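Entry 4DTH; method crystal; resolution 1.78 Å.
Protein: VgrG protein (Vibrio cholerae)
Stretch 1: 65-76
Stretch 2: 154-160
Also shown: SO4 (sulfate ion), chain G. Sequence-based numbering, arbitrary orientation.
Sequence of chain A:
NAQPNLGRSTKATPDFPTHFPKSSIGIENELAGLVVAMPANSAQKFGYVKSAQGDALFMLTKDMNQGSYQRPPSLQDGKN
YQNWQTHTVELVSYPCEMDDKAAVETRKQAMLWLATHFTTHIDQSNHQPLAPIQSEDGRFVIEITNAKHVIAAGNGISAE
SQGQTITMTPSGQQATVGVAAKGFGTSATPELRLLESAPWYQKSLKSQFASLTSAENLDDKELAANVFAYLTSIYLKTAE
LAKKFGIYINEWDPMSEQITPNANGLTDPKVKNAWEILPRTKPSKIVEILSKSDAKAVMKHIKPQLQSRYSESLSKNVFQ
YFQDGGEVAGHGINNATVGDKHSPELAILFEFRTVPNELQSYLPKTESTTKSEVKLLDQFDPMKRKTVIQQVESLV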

# COMPACT_ATOMS: atom_id res chain seq x y z
N ASN A 65 11.67 0.74 -11.67
CA ASN A 65 12.49 0.33 -12.80
C ASN A 65 13.51 1.44 -13.12
O ASN A 65 13.11 2.59 -13.39
N GLN A 66 14.81 1.10 -13.11
CA GLN A 66 15.91 2.05 -13.38
C GLN A 66 16.62 1.77 -14.72
O GLN A 66 17.76 2.20 -14.91
N GLY A 67 15.95 1.05 -15.62
CA GLY A 67 16.50 0.73 -16.93
C GLY A 67 17.10 -0.65 -17.06
O GLY A 67 17.24 -1.37 -16.07
N SER A 68 17.46 -1.03 -18.30
CA SER A 68 18.04 -2.34 -18.59
C SER A 68 19.40 -2.51 -17.91
O SER A 68 20.14 -1.54 -17.74
N TYR A 69 19.68 -3.73 -17.47
CA TYR A 69 20.93 -4.07 -16.80
C TYR A 69 21.97 -4.46 -17.81
O TYR A 69 21.68 -5.24 -18.73
N GLN A 70 23.17 -3.93 -17.65
CA GLN A 70 24.32 -4.28 -18.48
C GLN A 70 25.41 -4.76 -17.53
O GLN A 70 25.88 -3.99 -16.69
N ARG A 71 25.75 -6.05 -17.65
CA ARG A 71 26.80 -6.67 -16.85
C ARG A 71 28.11 -5.93 -17.15
O ARG A 71 28.50 -5.87 -18.32
N PRO A 72 28.78 -5.32 -16.14
CA PRO A 72 30.05 -4.64 -16.42
C PRO A 72 31.04 -5.60 -17.11
O PRO A 72 31.13 -6.77 -16.70
N PRO A 73 31.71 -5.16 -18.20
CA PRO A 73 32.63 -6.06 -18.91
C PRO A 73 33.71 -6.71 -18.05
O PRO A 73 34.04 -7.86 -18.28
N SER A 74 34.20 -6.00 -17.02
CA SER A 74 35.22 -6.51 -16.10
C SER A 74 34.69 -7.62 -15.17
O SER A 74 35.48 -8.25 -14.46
N LEU A 75 33.37 -7.86 -15.17
CA LEU A 75 32.71 -8.87 -14.37
C LEU A 75 32.02 -9.95 -15.21
O LEU A 75 31.21 -10.72 -14.69
N GLN A 76 32.38 -10.04 -16.52
CA GLN A 76 31.88 -11.06 -17.44
C GLN A 76 32.15 -12.42 -16.79
O GLN A 76 33.26 -12.67 -16.32
N GLY A 154 25.09 1.54 -6.11
CA GLY A 154 24.63 2.71 -6.85
C GLY A 154 23.55 2.37 -7.84
O GLY A 154 22.56 1.74 -7.48
N ASN A 155 23.76 2.75 -9.11
CA ASN A 155 22.78 2.45 -10.14
C ASN A 155 23.13 1.16 -10.94
O ASN A 155 22.45 0.83 -11.91
N GLY A 156 24.12 0.41 -10.46
CA GLY A 156 24.53 -0.86 -11.05
C GLY A 156 25.21 -0.82 -12.41
O GLY A 156 25.26 -1.85 -13.09
N ILE A 157 25.75 0.34 -12.81
CA ILE A 157 26.46 0.48 -14.09
C ILE A 157 27.95 0.12 -13.94
O ILE A 157 28.49 -0.61 -14.77
N SER A 158 28.59 0.62 -12.87
CA SER A 158 30.01 0.37 -12.62
C SER A 158 30.27 -0.97 -11.94
O SER A 158 29.45 -1.42 -11.13
N ALA A 159 31.44 -1.58 -12.22
CA ALA A 159 31.81 -2.85 -11.59
C ALA A 159 32.07 -2.66 -10.09
O ALA A 159 31.78 -3.56 -9.31
N GLU A 160 32.60 -1.49 -9.70
CA GLU A 160 32.91 -1.20 -8.30
C GLU A 160 32.01 -0.13 -7.71
O GLU A 160 31.56 0.77 -8.42

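What holds the far end of this contact together? A159 is the centre: with 70 Å² covered, it loses more surface to the other stretch than any other residue here. Its CA-to-CB bond points sideways, yet the methyl is met by three side chains of 65-76. P72 and L75 both point their CA-to-CB bonds toward the other stretch; P72 brings its CB to 3.8 Å from A159 CB, and L75, in m,t, places its CD1 3.8 Å from A159 CB. S74, with chi1 in p, sets its OG 3.2 Å from the same A159 CB. An L75 N to P72 O hydrogen bond of 2.9 Å spans the turn carrying these three residues.

How does P72 extend the contact beyond that methyl? P72 is buried, with 44 Å² of the residue covered, and its C-gamma exo ring also lies against backbone: P72 CG sits 3.6 Å from I157 O and 4.0 Å from S158 C. The neighbouring R71 points away and serves its own stretch instead, with R71 NE donating to L75 O at 2.9 Å.

What fills the middle, where G156 has no side chain to offer? Y69 approaches it. The CA-to-CB bond of Y69 runs sideways, but its end comes nearer (chi1 t), and Y69 CE1 lies 3.9 Å from G156 O. Direct contact is thin here, and water completes it: water 2 accepts from Q70 N at 2.9 Å and donates to G156 O at 3.0 Å, while water 3 donates to both Q70 O and I157 O, each at 2.7 Å. The end of the Q70 side chain, in m,m, leads away; the bridges are made by its backbone N and O.

Which polar groups finish the near end, and what does the sulfate do? Q66 points toward the other stretch in an m,m rotamer, and its NE2 donates a weak hydrogen bond to N155 OD1 at 3.5 Å. N155 starts sideways, but its end comes nearer (chi1 m). Water 1 lies between the two backbones, 3.1 Å from Q66 O and 2.7 Å from N155 O. The sulfate, probably from the crystallisation liquor, binds the 154-160 loop through backbone amides: N155 N donates to SO4 O2 at 2.9 Å, I157 N to SO4 O3 at 3.2 Å and S158 N to SO4 O4 at 3.1 Å. I157 and S158 both direct their CA-to-CB bonds away from 65-76, and S158 OG adds a weak hydrogen bond to SO4 O1 at 3.4 Å.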

# COMPACT_ATOMS: atom_id res chain seq x y z
CB ASN A 65 11.63 -0.00 -14.03
CG ASN A 65 12.45 -0.45 -15.23
OD1 ASN A 65 13.24 0.31 -15.80
ND2 ASN A 65 12.31 -1.71 -15.62
CB GLN A 66 16.92 2.09 -12.22
CG GLN A 66 16.35 2.36 -10.83
CD GLN A 66 16.14 3.83 -10.53
OE1 GLN A 66 15.03 4.36 -10.65
NE2 GLN A 66 17.19 4.51 -10.08
CB SER A 68 18.14 -2.57 -20.09
OG SER A 68 16.83 -2.68 -20.64
CB TYR A 69 20.71 -5.23 -15.80
CG TYR A 69 21.97 -5.75 -15.13
CD1 TYR A 69 22.66 -4.97 -14.20
CD2 TYR A 69 22.44 -7.03 -15.40
CE1 TYR A 69 23.79 -5.46 -13.54
CE2 TYR A 69 23.58 -7.53 -14.75
CZ TYR A 69 24.25 -6.74 -13.84
OH TYR A 69 25.37 -7.22 -13.20
CB GLN A 70 24.81 -3.09 -19.34
CG GLN A 70 23.78 -2.58 -20.36
CD GLN A 70 23.28 -3.66 -21.31
OE1 GLN A 70 24.04 -4.47 -21.85
NE2 GLN A 70 21.97 -3.68 -21.53
CB ARG A 71 26.96 -8.16 -17.23
CG ARG A 71 28.03 -8.93 -16.44
CD ARG A 71 27.51 -9.22 -15.07
NE ARG A 71 28.43 -9.93 -14.18
CZ ARG A 71 28.11 -10.21 -12.92
NH1 ARG A 71 26.91 -9.87 -12.45
NH2 ARG A 71 28.96 -10.84 -12.13
CB PRO A 72 30.54 -4.22 -15.03
CG PRO A 72 29.31 -4.12 -14.21
CD PRO A 72 28.46 -5.26 -14.70
CB PRO A 73 33.23 -5.16 -20.01
CG PRO A 73 32.22 -4.10 -20.20
CD PRO A 73 31.67 -3.83 -18.84
CB SER A 74 35.85 -5.38 -15.30
OG SER A 74 34.96 -4.86 -14.33
CB LEU A 75 31.73 -8.21 -13.37
CG LEU A 75 32.36 -7.32 -12.29
CD1 LEU A 75 31.29 -6.75 -11.37
CD2 LEU A 75 33.40 -8.08 -11.44
CB GLN A 76 32.62 -10.98 -18.79
CG GLN A 76 31.72 -11.11 -20.01
CD GLN A 76 32.47 -10.91 -21.32
OE1 GLN A 76 32.69 -11.85 -22.09
NE2 GLN A 76 32.89 -9.69 -21.60
CB ASN A 155 22.50 3.69 -11.01
CG ASN A 155 21.79 4.78 -10.22
OD1 ASN A 155 20.66 4.60 -9.72
ND2 ASN A 155 22.44 5.92 -10.06
CB ILE A 157 26.21 1.87 -14.76
CG1 ILE A 157 24.70 2.05 -15.10
CG2 ILE A 157 27.10 2.07 -16.01
CD1 ILE A 157 24.24 3.50 -15.38
CB SER A 158 30.60 1.49 -11.76
OG SER A 158 30.50 2.73 -12.43
CB ALA A 159 33.03 -3.44 -12.26
CB GLU A 160 34.37 -0.75 -8.15
CG GLU A 160 35.37 -1.83 -8.50
CD GLU A 160 36.83 -1.40 -8.48
OE1 GLU A 160 37.17 -0.43 -7.75
OE2 GLU A 160 37.63 -2.05 -9.18
S SO4 G . 26.68 3.54 -10.89
O1 SO4 G . 27.70 4.40 -11.53
O2 SO4 G . 26.19 4.22 -9.66
O3 SO4 G . 25.56 3.34 -11.82
O4 SO4 G . 27.28 2.23 -10.57
O HOH W 1 20.45 1.63 -13.47
O HOH W 2 23.66 -1.89 -15.66
O HOH W 3 27.40 -1.77 -16.96